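Local coordinates for protein sugar kinase MJ0406 (Methanococcus jannaschii, PDB 2C4E) that phosphorylates a wide range of nucleosides, with highest activity on inosine, guanosine and cytidine, to nucleoside monophosphates, using ATP as its best phosphate donor, at residues 12-16 / 113-118. Numbering follows the deposited sequence.
Sequences GHTAL and FLWGAA
With CG anti to its carbonyl carbon (chi1 -71°), His-13 sends its imidazole across to Phe-113, whose own CG lies anti to the backbone N (chi1 -174°), and the two side chains approach from opposite directions. Their meeting illustrates how aromatic rings can join two segments that share no hydrogen bond. Phe-113 presents its edge to one face of the imidazole: CZ sits over the centre of that ring, and CE2 comes within 3.4 Å of NE2 of His-13. The ring planes are inclined at 53°, an edge-to-face pair well short of perpendicular. At the edge of the same imidazole, near its plane, CZ3 of Trp-115 lies 3.6 Å from CE1 of His-13, and CB of Ala-118 approaches this CE1 as well. That methyl also rests over the indole face, where the turn closed by the bond from Ala-118 N to Trp-115 O (3.1 Å) brings it. Two residues on from His-13, the methyl of Ala-15 meets the Phe-113 edge, its CB 4.2 Å from CE1. Were His-13 shortened to an alanine, the edge of Phe-113 would probably lose the flat surface it packs on, and CZ3 of Trp-115 its contact with CE1. Phe-113 belongs to the substrate-binding site, and its strand pairs with one of the second subunit, consistent with an aromatic cluster bordering the nucleoside pocket at the dimer-forming lid sheet of a ribokinase fold.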
loop_
_atom_site.group_PDB
_atom_site.type_symbol
_atom_site.label_atom_id
_atom_site.label_comp_id
_atom_site.label_asym_id
_atom_site.label_seq_id
_atom_site.Cartn_x
_atom_site.Cartn_y
_atom_site.Cartn_z
ATOM N N GLY A 12 -13.127 -1.971 -18.172
ATOM C CA GLY A 12 -12.203 -2.588 -17.248
ATOM C C GLY A 12 -11.714 -1.609 -16.203
ATOM O O GLY A 12 -12.354 -0.600 -15.909
ATOM N N HIS A 13 -10.548 -1.903 -15.666
ATOM C CA HIS A 13 -10.039 -1.165 -14.519
ATOM C C HIS A 13 -9.734 0.298 -14.793
ATOM O O HIS A 13 -9.043 0.636 -15.749
ATOM C CB HIS A 13 -8.779 -1.839 -14.004
ATOM C CG HIS A 13 -9.036 -3.151 -13.339
ATOM N ND1 HIS A 13 -10.075 -3.346 -12.453
ATOM C CD2 HIS A 13 -8.373 -4.328 -13.409
ATOM C CE1 HIS A 13 -10.050 -4.596 -12.021
ATOM N NE2 HIS A 13 -9.029 -5.212 -12.589
ATOM N N THR A 14 -10.258 1.131 -13.899
ATOM C CA THR A 14 -9.752 2.450 -13.617
ATOM C C THR A 14 -9.175 2.401 -12.200
ATOM O O THR A 14 -9.876 2.056 -11.258
ATOM C CB THR A 14 -10.899 3.462 -13.728
ATOM O OG1 THR A 14 -11.303 3.574 -15.101
ATOM C CG2 THR A 14 -10.429 4.843 -13.338
ATOM N N ALA A 15 -7.889 2.709 -12.060
ATOM C CA ALA A 15 -7.179 2.504 -10.795
ATOM C C ALA A 15 -6.163 3.588 -10.497
ATOM O O ALA A 15 -5.714 4.281 -11.395
ATOM C CB ALA A 15 -6.477 1.157 -10.804
ATOM N N LEU A 16 -5.799 3.713 -9.223
ATOM C CA LEU A 16 -4.706 4.585 -8.804
ATOM C C LEU A 16 -3.483 3.721 -8.523
ATOM O O LEU A 16 -3.569 2.790 -7.733
ATOM C CB LEU A 16 -5.106 5.350 -7.545
ATOM C CG LEU A 16 -6.332 6.243 -7.750
ATOM C CD1 LEU A 16 -7.024 6.522 -6.422
ATOM C CD2 LEU A 16 -5.908 7.528 -8.448
ATOM N N PHE A 113 -2.658 -5.737 -6.070
ATOM C CA PHE A 113 -3.822 -5.055 -6.643
ATOM C C PHE A 113 -5.038 -5.133 -5.717
ATOM O O PHE A 113 -5.589 -6.209 -5.489
ATOM C CB PHE A 113 -4.176 -5.631 -8.011
ATOM C CG PHE A 113 -5.278 -4.886 -8.706
ATOM C CD1 PHE A 113 -5.062 -3.602 -9.191
ATOM C CD2 PHE A 113 -6.538 -5.459 -8.866
ATOM C CE1 PHE A 113 -6.077 -2.905 -9.834
ATOM C CE2 PHE A 113 -7.550 -4.768 -9.504
ATOM C CZ PHE A 113 -7.325 -3.491 -9.990
ATOM N N LEU A 114 -5.422 -3.993 -5.147
ATOM C CA LEU A 114 -6.606 -3.911 -4.301
ATOM C C LEU A 114 -7.864 -3.909 -5.175
ATOM O O LEU A 114 -8.129 -2.955 -5.888
ATOM C CB LEU A 114 -6.550 -2.650 -3.430
ATOM C CG LEU A 114 -7.652 -2.474 -2.386
ATOM C CD1 LEU A 114 -7.684 -3.647 -1.433
ATOM C CD2 LEU A 114 -7.438 -1.180 -1.616
ATOM N N TRP A 115 -8.636 -4.985 -5.075
ATOM C CA TRP A 115 -9.841 -5.206 -5.881
ATOM C C TRP A 115 -10.896 -4.122 -5.642
ATOM O O TRP A 115 -11.416 -3.544 -6.588
ATOM C CB TRP A 115 -10.391 -6.582 -5.519
ATOM C CG TRP A 115 -11.472 -7.112 -6.381
ATOM C CD1 TRP A 115 -12.703 -7.511 -5.965
ATOM C CD2 TRP A 115 -11.415 -7.371 -7.788
ATOM N NE1 TRP A 115 -13.427 -7.985 -7.027
ATOM C CE2 TRP A 115 -12.662 -7.903 -8.163
ATOM C CE3 TRP A 115 -10.444 -7.191 -8.779
ATOM C CZ2 TRP A 115 -12.960 -8.261 -9.478
ATOM C CZ3 TRP A 115 -10.742 -7.554 -10.085
ATOM C CH2 TRP A 115 -11.988 -8.079 -10.419
ATOM N N GLY A 116 -11.183 -3.838 -4.366
ATOM C CA GLY A 116 -12.085 -2.762 -3.979
ATOM C C GLY A 116 -13.450 -2.798 -4.665
ATOM O O GLY A 116 -14.175 -3.808 -4.563
ATOM N N ALA A 117 -13.763 -1.704 -5.382
ATOM C CA ALA A 117 -15.057 -1.512 -6.064
ATOM C C ALA A 117 -15.301 -2.425 -7.269
ATOM O O ALA A 117 -16.433 -2.527 -7.747
ATOM C CB ALA A 117 -15.202 -0.047 -6.505
ATOM N N ALA A 118 -14.246 -3.057 -7.785
ATOM C CA ALA A 118 -14.396 -4.098 -8.808
ATOM C C ALA A 118 -15.275 -5.273 -8.347
ATOM O O ALA A 118 -15.755 -6.061 -9.171
ATOM C CB ALA A 118 -13.028 -4.603 -9.246
#